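Local coordinates for protein diaminopimelate decarboxylase (Methanocaldococcus jannaschii, PDB 1TWI) that catalyses the pyridoxal 5'-phosphate-dependent decarboxylation of meso-diaminopimelate to L-lysine, the last step of lysine biosynthesis by the diaminopimelate pathway, at residues Y19-L24 and Y301-V306; I42-Y47 and R78-L83; P220-T225 and I272-K277; R226-F231 and V245-G250; V318-G323 and D377-F382. All blocks are in the same frame, centred on the assembly; numbering follows the deposited sequence.

Contact 1: residues Y19-L24 and Y301-V306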
# COMPACT_ATOMS: atom_id res chain seq x y z
N TYR A 19 -18.44 18.19 16.82
CA TYR A 19 -19.12 18.19 15.52
C TYR A 19 -19.80 16.84 15.24
O TYR A 19 -19.21 15.78 15.40
CB TYR A 19 -18.12 18.51 14.42
CG TYR A 19 -17.48 19.87 14.62
CD1 TYR A 19 -18.14 21.05 14.21
CD2 TYR A 19 -16.22 20.00 15.24
CE1 TYR A 19 -17.54 22.33 14.42
CE2 TYR A 19 -15.65 21.27 15.45
CZ TYR A 19 -16.33 22.41 15.03
OH TYR A 19 -15.75 23.66 15.19
N ASP A 20 -21.05 16.88 14.83
CA ASP A 20 -21.83 15.65 14.53
C ASP A 20 -21.13 14.86 13.37
O ASP A 20 -21.02 15.36 12.26
CB ASP A 20 -23.21 16.13 14.11
CG ASP A 20 -24.18 15.03 13.88
OD1 ASP A 20 -23.95 14.20 12.98
OD2 ASP A 20 -25.20 15.02 14.59
N ALA A 21 -20.69 13.63 13.61
CA ALA A 21 -19.95 12.92 12.56
C ALA A 21 -20.75 12.61 11.32
O ALA A 21 -20.20 12.69 10.20
CB ALA A 21 -19.37 11.62 13.10
N ILE A 22 -22.01 12.24 11.52
CA ILE A 22 -22.88 11.95 10.37
C ILE A 22 -23.05 13.21 9.52
O ILE A 22 -23.04 13.13 8.29
CB ILE A 22 -24.26 11.42 10.84
CG1 ILE A 22 -24.07 10.02 11.45
CG2 ILE A 22 -25.21 11.25 9.62
CD1 ILE A 22 -25.29 9.56 12.23
N GLU A 23 -23.19 14.36 10.17
CA GLU A 23 -23.32 15.62 9.42
C GLU A 23 -22.02 15.94 8.68
O GLU A 23 -22.05 16.52 7.61
CB GLU A 23 -23.71 16.78 10.33
CG GLU A 23 -25.15 16.64 10.84
CD GLU A 23 -25.61 17.86 11.62
OE1 GLU A 23 -24.79 18.79 11.87
OE2 GLU A 23 -26.80 17.88 11.98
N LEU A 24 -20.89 15.54 9.25
CA LEU A 24 -19.62 15.76 8.56
C LEU A 24 -19.62 14.90 7.28
O LEU A 24 -19.22 15.39 6.18
CB LEU A 24 -18.44 15.38 9.44
CG LEU A 24 -18.06 16.28 10.62
CD1 LEU A 24 -16.89 15.65 11.37
CD2 LEU A 24 -17.68 17.65 10.15
N TYR A 301 -10.08 9.68 12.51
CA TYR A 301 -11.22 8.77 12.40
C TYR A 301 -11.54 8.70 10.93
O TYR A 301 -11.44 9.71 10.26
CB TYR A 301 -12.45 9.33 13.15
CG TYR A 301 -12.12 9.50 14.63
CD1 TYR A 301 -11.41 10.62 15.06
CD2 TYR A 301 -12.45 8.49 15.59
CE1 TYR A 301 -10.99 10.75 16.37
CE2 TYR A 301 -12.04 8.62 16.95
CZ TYR A 301 -11.31 9.76 17.31
OH TYR A 301 -10.81 9.92 18.59
N LEU A 302 -11.91 7.51 10.43
CA LEU A 302 -12.28 7.38 9.03
C LEU A 302 -13.78 7.00 8.94
O LEU A 302 -14.19 5.95 9.46
CB LEU A 302 -11.43 6.29 8.34
CG LEU A 302 -11.75 5.97 6.87
CD1 LEU A 302 -11.63 7.23 5.98
CD2 LEU A 302 -10.82 4.88 6.42
N LEU A 303 -14.56 7.86 8.28
CA LEU A 303 -16.00 7.63 8.13
C LEU A 303 -16.27 7.01 6.77
O LEU A 303 -15.74 7.45 5.75
CB LEU A 303 -16.78 8.97 8.24
CG LEU A 303 -16.37 9.83 9.44
CD1 LEU A 303 -17.20 11.15 9.50
CD2 LEU A 303 -16.57 9.02 10.71
N GLY A 304 -17.08 5.96 6.77
CA GLY A 304 -17.42 5.26 5.55
C GLY A 304 -18.92 4.98 5.57
O GLY A 304 -19.45 4.50 6.57
N LYS A 305 -19.60 5.31 4.49
CA LYS A 305 -20.99 5.07 4.43
C LYS A 305 -21.29 3.64 3.96
O LYS A 305 -20.58 3.06 3.08
CB LYS A 305 -21.67 6.10 3.51
CG LYS A 305 -23.18 5.84 3.27
CD LYS A 305 -23.93 7.10 2.70
CE LYS A 305 -23.50 7.47 1.30
NZ LYS A 305 -24.37 8.59 0.79
N VAL A 306 -22.34 3.08 4.54
CA VAL A 306 -22.79 1.73 4.18
C VAL A 306 -23.63 1.74 2.92
O VAL A 306 -24.70 2.37 2.89
CB VAL A 306 -23.63 1.14 5.33
CG1 VAL A 306 -24.17 -0.23 4.92
CG2 VAL A 306 -22.71 1.01 6.60
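Ala21, in the first turn of helix 21-28, comes nearest to Leu303 of the long strand 300-311, with their CA atoms 8.0 Å apart, so the helix start lies over one face of the strand and the two backbones stay well separated. Leu303 bridges the gap almost alone. Its CG stands anti to the carbonyl carbon (chi1 -48°), and an extended second torsion carries CD1 out toward the helix. That methyl makes a van der Waals contact with the carbonyl oxygen of Ala21, with Leu303 CD1 3.4 Å from Ala21 O, and it also lies 4.2 Å from Ala21 CB. One helical turn on, Leu24 adds a looser contact, its CB 4.4 Å from the same Leu303 CD1. A single leucine methyl therefore fits against the residues at positions 21 and 24, which point to the same side of the helix.

The start of this helix is fixed by Asp20 at the N-cap. Its OD1 accepts from Glu23 N at 2.9 Å, the donor approaching on the anti side of the carboxylate and 33° out of its plane, while Leu24 N also bonds back to Asp20 O. The other oxygen, OD2, forms a salt bridge to Arg13, which ties the cap to the preceding hairpin.

This is structural packing in the beta domain, away from the catalytic centre. Strand 300-311 runs between strands 32-36 and 378-382 here; Leu24 and Leu303 both rest on Val34, Leu303 also touches Val378 and Ala380, and strand 13-16 flanks the helix through Phe14.

Contact 2: residues I42-Y47 and R78-L83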
# COMPACT_ATOMS: atom_id res chain seq x y z
N ILE A 42 -3.52 17.53 22.62
CA ILE A 42 -3.45 16.72 23.87
C ILE A 42 -2.30 15.70 23.82
O ILE A 42 -1.52 15.56 24.79
CB ILE A 42 -4.77 15.95 24.08
CG1 ILE A 42 -5.84 16.96 24.53
CG2 ILE A 42 -4.53 14.75 25.10
CD1 ILE A 42 -7.28 16.45 24.45
N ASN A 43 -2.18 15.00 22.69
CA ASN A 43 -1.11 13.98 22.62
C ASN A 43 0.28 14.63 22.73
O ASN A 43 1.17 14.11 23.40
CB ASN A 43 -1.23 13.18 21.29
CG ASN A 43 -2.50 12.32 21.24
OD1 ASN A 43 -3.16 12.10 22.27
ND2 ASN A 43 -2.86 11.82 20.04
N TYR A 44 0.46 15.78 22.06
CA TYR A 44 1.72 16.47 22.08
C TYR A 44 2.00 16.98 23.49
O TYR A 44 3.11 16.85 24.01
CB TYR A 44 1.68 17.69 21.13
CG TYR A 44 2.99 18.44 21.12
CD1 TYR A 44 4.13 17.85 20.58
CD2 TYR A 44 3.10 19.69 21.68
CE1 TYR A 44 5.37 18.51 20.61
CE2 TYR A 44 4.32 20.37 21.73
CZ TYR A 44 5.44 19.77 21.18
OH TYR A 44 6.65 20.45 21.20
N ASN A 45 1.01 17.61 24.10
CA ASN A 45 1.18 18.14 25.46
C ASN A 45 1.49 17.02 26.47
O ASN A 45 2.15 17.29 27.47
CB ASN A 45 -0.07 18.86 25.93
CG ASN A 45 -0.30 20.20 25.19
OD1 ASN A 45 0.64 20.77 24.58
ND2 ASN A 45 -1.53 20.70 25.27
N ARG A 46 1.01 15.79 26.25
CA ARG A 46 1.34 14.70 27.15
C ARG A 46 2.87 14.43 27.14
O ARG A 46 3.50 14.10 28.19
CB ARG A 46 0.57 13.43 26.78
CG ARG A 46 -0.85 13.43 27.41
CD ARG A 46 -1.72 12.27 26.88
NE ARG A 46 -3.06 12.35 27.45
CZ ARG A 46 -4.16 11.85 26.88
NH1 ARG A 46 -4.08 11.22 25.72
NH2 ARG A 46 -5.37 12.03 27.44
N TYR A 47 3.45 14.51 25.94
CA TYR A 47 4.90 14.36 25.87
C TYR A 47 5.62 15.49 26.56
O TYR A 47 6.58 15.27 27.36
CB TYR A 47 5.36 14.32 24.41
CG TYR A 47 5.40 12.89 23.89
CD1 TYR A 47 6.47 12.03 24.21
CD2 TYR A 47 4.39 12.41 23.07
CE1 TYR A 47 6.52 10.71 23.69
CE2 TYR A 47 4.42 11.10 22.55
CZ TYR A 47 5.48 10.28 22.88
OH TYR A 47 5.49 9.01 22.40
N ARG A 78 1.91 21.77 9.82
CA ARG A 78 1.96 23.17 10.23
C ARG A 78 1.42 23.31 11.65
O ARG A 78 1.93 24.12 12.42
CB ARG A 78 1.19 24.10 9.24
CG ARG A 78 2.01 24.29 7.96
CD ARG A 78 1.46 25.29 6.95
NE ARG A 78 1.62 26.66 7.43
CZ ARG A 78 2.71 27.43 7.31
NH1 ARG A 78 3.84 27.02 6.71
NH2 ARG A 78 2.65 28.65 7.81
N LEU A 79 0.39 22.52 11.98
CA LEU A 79 -0.16 22.54 13.35
C LEU A 79 0.95 22.16 14.30
O LEU A 79 1.25 22.89 15.28
CB LEU A 79 -1.30 21.51 13.48
CG LEU A 79 -1.83 21.23 14.93
CD1 LEU A 79 -2.38 22.54 15.65
CD2 LEU A 79 -2.88 20.10 14.84
N LEU A 80 1.57 20.99 14.05
CA LEU A 80 2.64 20.53 14.91
C LEU A 80 3.81 21.54 15.00
O LEU A 80 4.30 21.79 16.11
CB LEU A 80 3.10 19.09 14.52
CG LEU A 80 2.05 18.08 15.04
CD1 LEU A 80 2.19 16.74 14.30
CD2 LEU A 80 2.25 17.92 16.56
N ALA A 81 4.18 22.18 13.88
CA ALA A 81 5.26 23.18 13.93
C ALA A 81 4.85 24.36 14.87
O ALA A 81 5.66 24.84 15.69
CB ALA A 81 5.53 23.77 12.50
N LYS A 82 3.62 24.83 14.71
CA LYS A 82 3.15 25.91 15.53
C LYS A 82 3.12 25.56 17.02
O LYS A 82 3.24 26.45 17.85
CB LYS A 82 1.76 26.37 15.07
CG LYS A 82 1.84 27.22 13.80
CD LYS A 82 0.53 27.96 13.65
CE LYS A 82 0.41 28.78 12.36
NZ LYS A 82 1.37 29.93 12.27
N LEU A 83 2.98 24.29 17.36
CA LEU A 83 3.03 23.89 18.76
C LEU A 83 4.46 23.87 19.34
O LEU A 83 4.63 23.71 20.55
CB LEU A 83 2.37 22.52 18.96
CG LEU A 83 0.88 22.44 18.63
CD1 LEU A 83 0.36 21.01 18.83
CD2 LEU A 83 0.11 23.42 19.56
O HOH W 1 6.61 22.66 22.45
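Tyr44 of helix 37-58 reaches across to Leu80 of helix 74-82 and to Leu83. Its CG lies anti to the backbone N (chi1 -179°), which extends the ring away from its own helix and carries the hydroxyl past Leu83. The tyrosine ring and the Leu83 side chain lie alongside, pointing opposite ways. Tyr44 CD2 is 4.0 Å from Leu83 CB, and further along the ring Tyr44 CE2 comes within 3.6 Å of Leu83 O. Leu83, with an extended second torsion, offers CB and CD1 to the ring carbon Tyr44 CD2. Leu80 starts out along the flank of its helix, and its extended second torsion (161°) brings CD2 to the ring, where Leu80 CD2 sits 4.4 Å from Tyr44 CD1.

The two helices flank strand 62-67 of the alpha/beta barrel that binds pyridoxal phosphate; in the chain they precede and follow it, and Tyr44 packs on Val64 while Leu80 packs on Tyr66. A water finishes the link. It lies in the plane of the tyrosine ring at its edge, a short 2.5 Å from Tyr44 OH, and donates to Leu83 O at 2.9 Å, so the Leu83 carbonyl is tied to the phenol through the water.

On the other side of helix 37-58, Ile42 CG2 lies over the centre of the Arg46 guanidinium, which forms a salt bridge to Asp5. Helix 74-82 turns another face to the dimer interface, where Lys82 forms a salt bridge with the C-terminal carboxylate of Leu434 of the second subunit.

Contact 3: residues P220-T225 and I272-K277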
# COMPACT_ATOMS: atom_id res chain seq x y z
N PRO A 220 11.20 -2.78 26.62
CA PRO A 220 12.12 -2.62 25.48
C PRO A 220 12.79 -1.23 25.49
O PRO A 220 13.99 -1.06 25.15
CB PRO A 220 11.22 -2.78 24.26
CG PRO A 220 10.01 -3.49 24.77
CD PRO A 220 9.82 -3.01 26.17
N PHE A 221 12.02 -0.22 25.90
CA PHE A 221 12.55 1.13 25.97
C PHE A 221 13.61 1.28 27.06
O PHE A 221 14.63 1.96 26.86
CB PHE A 221 11.44 2.16 26.20
CG PHE A 221 10.49 2.24 25.04
CD1 PHE A 221 10.91 2.74 23.82
CD2 PHE A 221 9.21 1.75 25.16
CE1 PHE A 221 10.08 2.74 22.73
CE2 PHE A 221 8.33 1.74 24.06
CZ PHE A 221 8.76 2.24 22.85
N ILE A 222 13.36 0.71 28.23
CA ILE A 222 14.36 0.76 29.29
C ILE A 222 15.66 0.08 28.76
O ILE A 222 16.75 0.63 28.89
CB ILE A 222 13.87 -0.04 30.57
CG1 ILE A 222 12.67 0.64 31.22
CG2 ILE A 222 14.99 -0.12 31.60
CD1 ILE A 222 11.88 -0.25 32.22
N GLU A 223 15.54 -1.10 28.16
CA GLU A 223 16.73 -1.81 27.68
C GLU A 223 17.45 -1.01 26.57
O GLU A 223 18.67 -0.96 26.53
CB GLU A 223 16.33 -3.21 27.17
CG GLU A 223 17.50 -4.04 26.60
CD GLU A 223 18.50 -4.49 27.66
OE1 GLU A 223 18.23 -4.35 28.90
OE2 GLU A 223 19.57 -5.01 27.24
N GLU A 224 16.68 -0.42 25.66
CA GLU A 224 17.28 0.45 24.63
C GLU A 224 18.03 1.58 25.33
O GLU A 224 19.19 1.90 25.00
CB GLU A 224 16.17 1.10 23.75
CG GLU A 224 16.70 2.28 22.85
CD GLU A 224 15.60 3.16 22.24
OE1 GLU A 224 14.40 3.07 22.68
OE2 GLU A 224 15.92 3.98 21.35
N THR A 225 17.41 2.20 26.34
CA THR A 225 18.08 3.35 26.96
C THR A 225 19.38 2.95 27.67
O THR A 225 20.42 3.64 27.54
CB THR A 225 17.12 4.07 27.96
OG1 THR A 225 15.94 4.49 27.26
CG2 THR A 225 17.76 5.29 28.50
N ILE A 272 14.14 8.71 31.69
CA ILE A 272 14.87 9.69 32.48
C ILE A 272 15.61 9.07 33.67
O ILE A 272 16.80 9.36 33.87
CB ILE A 272 13.90 10.85 32.91
CG1 ILE A 272 13.44 11.62 31.68
CG2 ILE A 272 14.59 11.80 33.92
CD1 ILE A 272 12.32 12.65 32.03
N ASN A 273 14.94 8.20 34.41
CA ASN A 273 15.62 7.56 35.54
C ASN A 273 16.76 6.66 35.02
O ASN A 273 17.76 6.48 35.68
CB ASN A 273 14.61 6.78 36.42
CG ASN A 273 13.63 7.75 37.18
OD1 ASN A 273 14.08 8.75 37.79
ND2 ASN A 273 12.32 7.48 37.12
N THR A 274 16.63 6.12 33.81
CA THR A 274 17.71 5.29 33.33
C THR A 274 18.89 6.17 32.93
O THR A 274 20.03 5.92 33.36
CB THR A 274 17.33 4.41 32.13
OG1 THR A 274 16.40 3.42 32.57
CG2 THR A 274 18.58 3.66 31.59
N MET A 275 18.65 7.21 32.12
CA MET A 275 19.76 8.08 31.70
C MET A 275 20.48 8.77 32.88
O MET A 275 21.71 8.94 32.82
CB MET A 275 19.29 9.18 30.72
CG MET A 275 18.79 8.60 29.37
SD MET A 275 18.11 9.87 28.34
CE MET A 275 19.70 10.56 27.79
N LEU A 276 19.75 9.16 33.92
CA LEU A 276 20.41 9.83 35.05
C LEU A 276 21.38 8.93 35.86
O LEU A 276 22.18 9.43 36.60
CB LEU A 276 19.40 10.46 36.00
CG LEU A 276 18.65 11.65 35.40
CD1 LEU A 276 17.60 12.11 36.40
CD2 LEU A 276 19.61 12.80 35.13
N LYS A 277 21.30 7.61 35.68
CA LYS A 277 22.23 6.68 36.33
C LYS A 277 23.63 6.92 35.81
O LYS A 277 24.63 6.51 36.45
CB LYS A 277 21.88 5.23 35.98
CG LYS A 277 20.60 4.74 36.66
CD LYS A 277 20.09 3.43 36.09
CE LYS A 277 18.91 2.99 36.94
NZ LYS A 277 18.56 1.55 36.66
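Thr225 and Thr274 join two neighbouring outer helices of the alpha/beta barrel, 219-237 and 264-276, which run nearly parallel: the axes of the two segments approach to 9.5 Å with 20° between the N-to-C directions.

Van der Waals contacts make up the interface. Both threonines turn CG2 anti to the backbone N, which sends the two methyls into the space between the helices, where Thr225 CG2 and Thr274 CG2 meet at 3.6 Å. The same Thr225 methyl also touches Met275, coming at about a right angle to that side chain, with Thr225 CG2 3.6 Å from Met275 CG. Beyond CG the methionine chain bends at its third torsion and packs on Trp54 of helix 37-58 and on Met229. At the more exposed end, Ile222 CG2 rests against Thr274 OG1 at 3.9 Å, also near a right angle.

The polar contacts stay within each helix. Each threonine hydroxyl is directed back to a carbonyl of the preceding turn, Thr274 OG1 to Ala270 O and Thr225 OG1 to Phe221 O, so both hydroxyls are satisfied in this buried seam while the methyls do the packing. Phe221 O accepts twice: from Thr225 OG1 at 2.9 Å, tilted 33° from the carbonyl plane, and, through the opposite face of that plane, from Thr225 N at 2.8 Å.

Contact 4: residues R226-F231 and V245-G250; sequences RKVMDF and VNLGGG. With PLP (pyridoxal-5'-phosphate), chain E.
Val228 and Val245 belong to the beta-alpha-beta unit of the barrel built from strand 202-208, helix 219-237 and strand 244-246, whose last strand runs into the glycine loop that holds the phosphate of pyridoxal phosphate. The two valines meet end-on through their CG1 methyls, Val228 CG1 lying 4.0 Å from Val245 CG1. Both have CG1 anti to the backbone N, which aims these methyls across the gap between helix and strand. Leu247 CD2 slants in beside them, 4.1 Å from Val228 CG2, and Met229 SD lies 4.3 Å from Val245 CG2.

Asn246 forms an Asx turn: its OD1 accepts from Gly248 N at 2.9 Å, the donor tilted 18° from the plane of the side-chain carbonyl. Asn246 ND2 is held by Glu290. Gly248, Gly249 and Gly250 carry the chain on to the phosphate. Gly249, without a side chain, lets the backbone run close beside the cofactor, and Gly250 N donates to PLP O3P at 2.9 Å along a fairly straight line (159°).

Strand 244-246 lies between the parallel strands 202-208 and 286-289. Val207 of the former touches both Val228 and Val245, and helix 264-276 closes over Leu247 with Ile271 and over Met229 with Met275.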
# COMPACT_ATOMS: atom_id res chain seq x y z
N ARG A 226 19.33 1.81 28.37
CA ARG A 226 20.52 1.34 29.04
C ARG A 226 21.64 1.07 28.01
O ARG A 226 22.77 1.47 28.21
CB ARG A 226 20.25 0.03 29.76
CG ARG A 226 19.24 0.12 30.94
CD ARG A 226 19.10 -1.27 31.59
NE ARG A 226 18.27 -1.25 32.80
CZ ARG A 226 17.96 -2.33 33.52
NH1 ARG A 226 18.43 -3.54 33.13
NH2 ARG A 226 17.25 -2.19 34.66
N LYS A 227 21.32 0.38 26.93
CA LYS A 227 22.39 0.00 26.00
C LYS A 227 22.94 1.15 25.15
O LYS A 227 24.13 1.15 24.76
CB LYS A 227 21.93 -1.19 25.19
CG LYS A 227 21.57 -2.40 26.11
CD LYS A 227 22.84 -2.88 26.79
CE LYS A 227 22.56 -3.77 28.04
NZ LYS A 227 22.16 -5.11 27.68
N VAL A 228 22.08 2.14 24.90
CA VAL A 228 22.51 3.33 24.18
C VAL A 228 23.43 4.12 25.12
O VAL A 228 24.53 4.54 24.74
CB VAL A 228 21.31 4.22 23.74
CG1 VAL A 228 21.84 5.60 23.24
CG2 VAL A 228 20.53 3.51 22.60
N MET A 229 23.01 4.29 26.37
CA MET A 229 23.87 5.02 27.29
C MET A 229 25.19 4.26 27.56
O MET A 229 26.25 4.90 27.75
CB MET A 229 23.10 5.32 28.61
CG MET A 229 21.97 6.38 28.44
SD MET A 229 22.54 7.97 27.70
CE MET A 229 23.32 8.79 29.13
N ASP A 230 25.13 2.92 27.62
CA ASP A 230 26.37 2.17 27.81
C ASP A 230 27.32 2.52 26.66
O ASP A 230 28.54 2.61 26.84
CB ASP A 230 26.13 0.66 27.74
CG ASP A 230 25.46 0.08 29.01
OD1 ASP A 230 25.34 0.77 30.03
OD2 ASP A 230 25.07 -1.09 28.94
N PHE A 231 26.77 2.70 25.45
CA PHE A 231 27.65 3.03 24.32
C PHE A 231 28.19 4.47 24.46
O PHE A 231 29.33 4.76 24.06
CB PHE A 231 26.92 2.81 22.97
CG PHE A 231 27.81 3.03 21.76
CD1 PHE A 231 28.88 2.18 21.52
CD2 PHE A 231 27.60 4.12 20.90
CE1 PHE A 231 29.78 2.39 20.43
CE2 PHE A 231 28.50 4.36 19.79
CZ PHE A 231 29.58 3.46 19.58
N VAL A 245 21.30 12.68 22.48
CA VAL A 245 20.91 11.26 22.48
C VAL A 245 19.46 11.28 21.98
O VAL A 245 18.58 11.94 22.54
CB VAL A 245 21.02 10.62 23.88
CG1 VAL A 245 20.30 9.26 23.86
CG2 VAL A 245 22.51 10.39 24.20
N ASN A 246 19.21 10.58 20.88
CA ASN A 246 17.87 10.55 20.27
C ASN A 246 17.43 9.11 20.40
O ASN A 246 18.08 8.21 19.84
CB ASN A 246 18.01 11.02 18.80
CG ASN A 246 16.69 10.96 18.01
OD1 ASN A 246 15.74 10.24 18.38
ND2 ASN A 246 16.66 11.70 16.88
N LEU A 247 16.35 8.87 21.16
CA LEU A 247 15.93 7.49 21.36
C LEU A 247 14.83 7.00 20.45
O LEU A 247 14.25 5.93 20.66
CB LEU A 247 15.58 7.27 22.86
CG LEU A 247 16.81 7.52 23.80
CD1 LEU A 247 16.34 7.58 25.30
CD2 LEU A 247 17.86 6.40 23.64
N GLY A 248 14.55 7.75 19.37
CA GLY A 248 13.58 7.22 18.39
C GLY A 248 12.13 7.28 18.84
O GLY A 248 11.77 8.01 19.78
N GLY A 249 11.28 6.54 18.16
CA GLY A 249 9.88 6.55 18.53
C GLY A 249 9.44 5.14 18.91
O GLY A 249 10.21 4.35 19.52
N GLY A 250 8.19 4.82 18.59
CA GLY A 250 7.70 3.48 18.84
C GLY A 250 6.67 3.31 19.96
O GLY A 250 6.14 2.20 20.06
N1 PLP E . 11.94 7.05 14.15
C2 PLP E . 12.29 6.17 13.14
C2A PLP E . 13.79 6.09 12.77
C3 PLP E . 11.27 5.45 12.52
O3 PLP E . 11.64 4.60 11.53
C4 PLP E . 9.95 5.54 12.89
C4A PLP E . 8.88 4.69 12.13
O4A PLP E . 9.23 4.20 11.10
C5 PLP E . 9.58 6.44 13.92
C6 PLP E . 10.61 7.15 14.53
C5A PLP E . 8.18 6.67 14.47
O4P PLP E . 7.58 5.45 14.98
P PLP E . 6.18 5.46 15.72
O1P PLP E . 5.95 4.04 16.03
O2P PLP E . 5.20 5.98 14.70
O3P PLP E . 6.30 6.30 16.91

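Contact 5: residues V318-G323 and D377-F382; sequences VMIDAG and DVLAIF
Ile320 and Leu379 meet in the core of the beta domain, where strands 316-320 and 378-382 of its curled mixed sheet face each other across the interior. The axes of the two segments pass 9.0 Å apart at an angle of 80°, so side chains alone span the distance. Leu379 enters from one strand, and its CD1 meets two branched residues of the other: Ile320 CG2 at 3.7 Å and Val318 CG1 at 4.0 Å.

Ile320 divides its contacts between its two branches. A chi1 of 60° splits them, leaving CG2 for Leu379 and sending the ethyl arm toward the next inward-facing residue, where Ile320 CD1 lies 4.1 Å from Ile381 CD1. Leu379 and Ile381, two apart on a strand, thus present the same face, and Val318 and Ile320 do likewise; Met319, Val378 and Ala380 point away from this interface, the last two onto Leu303.

Strand 300-311 runs beside both strands and connects them through backbone pairing, with Val306 adding its side chain to Ile320 on the inside. Ile353 of strand 348-354 packs on Ile320 and Leu379, and Phe364 of strand 363-371 covers Ile320 and Ile381.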
# COMPACT_ATOMS: atom_id res chain seq x y z
N VAL A 318 -21.25 -6.04 5.92
CA VAL A 318 -21.67 -4.66 5.81
C VAL A 318 -20.61 -4.05 4.86
O VAL A 318 -19.41 -4.12 5.16
CB VAL A 318 -21.65 -4.04 7.25
CG1 VAL A 318 -21.65 -2.54 7.19
CG2 VAL A 318 -22.90 -4.54 8.03
N MET A 319 -21.03 -3.51 3.71
CA MET A 319 -20.08 -2.98 2.73
C MET A 319 -20.07 -1.47 2.77
O MET A 319 -21.10 -0.84 2.58
CB MET A 319 -20.46 -3.41 1.30
CG MET A 319 -20.90 -4.90 1.15
SD MET A 319 -19.60 -6.03 1.65
CE MET A 319 -20.18 -7.61 0.81
N ILE A 320 -18.89 -0.88 3.00
CA ILE A 320 -18.81 0.56 3.06
C ILE A 320 -17.96 1.19 1.95
O ILE A 320 -17.19 0.48 1.27
CB ILE A 320 -18.27 1.04 4.46
CG1 ILE A 320 -16.86 0.45 4.72
CG2 ILE A 320 -19.27 0.58 5.61
CD1 ILE A 320 -16.27 1.01 6.00
N ASP A 321 -18.08 2.52 1.77
CA ASP A 321 -17.31 3.16 0.71
C ASP A 321 -15.86 3.53 1.03
O ASP A 321 -15.17 4.11 0.19
CB ASP A 321 -18.09 4.33 0.08
CG ASP A 321 -18.49 5.40 1.06
OD1 ASP A 321 -17.91 5.47 2.18
OD2 ASP A 321 -19.42 6.18 0.69
N ALA A 322 -15.42 3.19 2.23
CA ALA A 322 -14.01 3.32 2.60
C ALA A 322 -13.42 1.97 2.20
O ALA A 322 -14.10 0.93 2.25
CB ALA A 322 -13.84 3.52 4.10
N GLY A 323 -12.14 1.95 1.86
CA GLY A 323 -11.54 0.69 1.44
C GLY A 323 -10.06 0.68 1.75
O GLY A 323 -9.49 1.69 2.16
N ASP A 377 -26.17 4.30 6.81
CA ASP A 377 -25.53 4.64 8.08
C ASP A 377 -24.07 4.94 7.74
O ASP A 377 -23.57 4.55 6.69
CB ASP A 377 -25.57 3.44 9.04
CG ASP A 377 -26.91 3.29 9.75
OD1 ASP A 377 -27.72 4.24 9.66
OD2 ASP A 377 -27.13 2.23 10.41
N VAL A 378 -23.41 5.62 8.66
CA VAL A 378 -22.00 5.99 8.53
C VAL A 378 -21.26 5.26 9.65
O VAL A 378 -21.68 5.35 10.82
CB VAL A 378 -21.84 7.51 8.73
CG1 VAL A 378 -20.32 7.90 8.67
CG2 VAL A 378 -22.66 8.29 7.59
N LEU A 379 -20.21 4.50 9.30
CA LEU A 379 -19.44 3.83 10.32
C LEU A 379 -18.17 4.66 10.54
O LEU A 379 -17.69 5.30 9.59
CB LEU A 379 -19.02 2.42 9.89
CG LEU A 379 -20.09 1.44 9.41
CD1 LEU A 379 -19.43 0.07 9.24
CD2 LEU A 379 -21.22 1.34 10.48
N ALA A 380 -17.64 4.67 11.77
CA ALA A 380 -16.39 5.36 12.05
C ALA A 380 -15.33 4.30 12.44
O ALA A 380 -15.55 3.43 13.35
CB ALA A 380 -16.58 6.36 13.21
N ILE A 381 -14.18 4.37 11.78
CA ILE A 381 -13.09 3.44 12.09
C ILE A 381 -12.13 4.32 12.86
O ILE A 381 -11.60 5.33 12.35
CB ILE A 381 -12.44 2.94 10.77
CG1 ILE A 381 -13.50 2.17 9.94
CG2 ILE A 381 -11.23 1.99 11.08
CD1 ILE A 381 -13.11 2.10 8.36
N PHE A 382 -11.87 3.92 14.10
CA PHE A 382 -10.99 4.68 14.98
C PHE A 382 -9.49 4.55 14.77
O PHE A 382 -9.01 3.56 14.26
CB PHE A 382 -11.20 4.26 16.44
CG PHE A 382 -12.43 4.84 17.10
CD1 PHE A 382 -13.63 4.98 16.38
CD2 PHE A 382 -12.42 5.17 18.45
CE1 PHE A 382 -14.79 5.43 17.02
CE2 PHE A 382 -13.58 5.62 19.12
CZ PHE A 382 -14.76 5.75 18.40

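The five contacts fall into two groups, one in each domain. Contacts 3 and 4 share helix 219-237 and have centres about 8 Å apart; contact 2 is about 24 and 23 Å from them between centres, and all three lie in the cofactor-binding barrel. Contact 4 touches pyridoxal phosphate directly, whereas in contact 2 the Leu80 side chain stays about 11 Å from it and in contact 3 the Thr225 side chain about 14 Å. Contacts 1 and 5 lie in the beta domain, with centres about 9 Å apart, joined by backbone pairing such as Leu302 O to Ile381 N (2.8 Å). About 40 Å separates the centres of contacts 4 and 5, while the Ile381 side chain lies about 8 Å from that of Arg329, which lines the pocket of the bound lysine.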